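Local coordinates for protein phospho-furanose lactonase (Mycoplasma synoviae, PDB 3OVG) that hydrolyses phosphorylated furanose lactones such as D-xylono-1,4-lactone 5-phosphate, using two zinc ions in a phosphotriesterase-family TIM barrel, at residues Thr158-Ile163 with Thr189-Met194. Numbering follows the deposited sequence.
Sequences TGYGAI and TQLGTM
G161 N donates to T193 OG1 over 2.9 Å, and this one direct hydrogen bond joins two turns at the ends of neighbouring parallel strands of the barrel. The same hydroxyl, set between its own backbone N and carbonyl carbon (chi1 63°), passes its proton to Q190 O across the type I' turn 190-193, meeting that oxygen in the carbonyl plane. The hydroxyl thus accepts from one turn and donates within the other. Between the strand ends a water completes the link: it accepts from T158 OG1 (2.6 Å) and Q190 N and donates to G159 O and T193 O, four bonds in all. Packing is tight beside it, Q190 CB lying 3.4 Å from G159 C, and further along M194, a selenomethionine folded at chi2 and chi3, lays CG against A162 N and its methyl CE against I163 CG1 (3.8 Å). The partly exposed side is looser. There the Y160 ring brings CE1 obliquely to L191 CD2 and T193 CG2, while its hydroxyl bonds K246 N of a second subunit. Q190, whose side chain lies about 6 Å from a zinc ion, bends at chi2 and bonds K103 NZ through OE1. A hydroxyl serving G161 N, and a water serving Q190 N, G159 O and T193 O, thus carry the polar link between strand ends.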
loop_
_atom_site.group_PDB
_atom_site.type_symbol
_atom_site.label_atom_id
_atom_site.label_comp_id
_atom_site.label_asym_id
_atom_site.label_seq_id
_atom_site.Cartn_x
_atom_site.Cartn_y
_atom_site.Cartn_z
ATOM N N THR A 158 0.749 24.811 9.487
ATOM C CA THR A 158 1.634 24.819 8.339
ATOM C C THR A 158 2.175 23.421 8.119
ATOM O O THR A 158 2.235 22.616 9.041
ATOM C CB THR A 158 2.780 25.811 8.509
ATOM O OG1 THR A 158 3.387 25.607 9.780
ATOM C CG2 THR A 158 2.218 27.237 8.468
ATOM N N GLY A 159 2.543 23.144 6.873
ATOM C CA GLY A 159 2.907 21.804 6.448
ATOM C C GLY A 159 4.412 21.624 6.510
ATOM O O GLY A 159 5.128 22.541 6.987
ATOM N N TYR A 160 4.888 20.455 6.050
ATOM C CA TYR A 160 6.299 20.101 6.193
ATOM C C TYR A 160 7.191 20.896 5.279
ATOM O O TYR A 160 7.113 20.751 4.060
ATOM C CB TYR A 160 6.573 18.609 5.981
ATOM C CG TYR A 160 8.059 18.369 6.071
ATOM C CD1 TYR A 160 8.715 18.479 7.294
ATOM C CD2 TYR A 160 8.825 18.120 4.926
ATOM C CE1 TYR A 160 10.112 18.307 7.400
ATOM C CE2 TYR A 160 10.234 17.934 5.020
ATOM C CZ TYR A 160 10.855 18.038 6.258
ATOM O OH TYR A 160 12.213 17.861 6.373
ATOM N N GLY A 161 8.040 21.732 5.886
ATOM C CA GLY A 161 9.054 22.494 5.164
ATOM C C GLY A 161 8.436 23.469 4.185
ATOM O O GLY A 161 9.071 23.856 3.214
ATOM N N ALA A 162 7.187 23.868 4.409
ATOM C CA ALA A 162 6.563 24.816 3.479
ATOM C C ALA A 162 5.293 25.404 4.050
ATOM O O ALA A 162 4.601 24.765 4.848
ATOM C CB ALA A 162 6.268 24.169 2.145
ATOM N N ILE A 163 5.011 26.644 3.653
ATOM C CA ILE A 163 3.728 27.262 3.979
ATOM C C ILE A 163 2.929 27.353 2.702
ATOM O O ILE A 163 3.277 28.104 1.768
ATOM C CB ILE A 163 3.902 28.649 4.596
ATOM C CG1 ILE A 163 4.717 28.517 5.887
ATOM C CG2 ILE A 163 2.517 29.277 4.827
ATOM C CD1 ILE A 163 4.979 29.848 6.666
ATOM N N THR A 189 3.042 23.689 13.716
ATOM C CA THR A 189 4.030 23.569 12.644
ATOM C C THR A 189 4.274 22.080 12.424
ATOM O O THR A 189 4.025 21.277 13.331
ATOM C CB THR A 189 5.349 24.284 12.967
ATOM O OG1 THR A 189 5.948 23.691 14.121
ATOM C CG2 THR A 189 5.093 25.776 13.228
ATOM N N GLN A 190 4.713 21.690 11.225
ATOM C CA GLN A 190 4.878 20.278 10.924
ATOM C C GLN A 190 6.362 19.930 11.121
ATOM O O GLN A 190 7.199 20.463 10.434
ATOM C CB GLN A 190 4.431 20.025 9.507
ATOM C CG GLN A 190 4.424 18.571 9.073
ATOM C CD GLN A 190 3.531 17.727 9.947
ATOM O OE1 GLN A 190 2.495 18.187 10.447
ATOM N NE2 GLN A 190 3.924 16.476 10.137
ATOM N N LEU A 191 6.676 19.085 12.096
ATOM C CA LEU A 191 8.079 18.810 12.455
ATOM C C LEU A 191 8.853 20.063 12.857
ATOM O O LEU A 191 10.086 20.071 12.838
ATOM C CB LEU A 191 8.813 18.060 11.334
ATOM C CG LEU A 191 8.746 16.525 11.406
ATOM C CD1 LEU A 191 7.373 16.033 11.823
ATOM C CD2 LEU A 191 9.223 15.829 10.123
ATOM N N GLY A 192 8.123 21.103 13.257
ATOM C CA GLY A 192 8.721 22.305 13.815
ATOM C C GLY A 192 9.405 23.148 12.745
ATOM O O GLY A 192 10.310 23.941 13.056
ATOM N N THR A 193 8.989 22.959 11.489
ATOM C CA THR A 193 9.489 23.760 10.370
ATOM C C THR A 193 8.660 25.045 10.132
ATOM O O THR A 193 7.449 25.119 10.444
ATOM C CB THR A 193 9.526 22.966 9.041
ATOM O OG1 THR A 193 8.182 22.578 8.653
ATOM C CG2 THR A 193 10.427 21.724 9.139
HETATM N N MSE A 194 9.333 26.037 9.548
HETATM C CA MSE A 194 8.724 27.318 9.165
HETATM C C MSE A 194 8.206 28.128 10.344
HETATM O O MSE A 194 7.392 29.051 10.171
HETATM C CB MSE A 194 7.564 27.085 8.191
HETATM C CG MSE A 194 7.924 26.180 7.027
HETATM SE SE MSE A 194 9.371 26.959 5.948
HETATM C CE MSE A 194 8.403 28.510 5.107
HETATM O O HOH W 1 5.226 23.783 9.436
#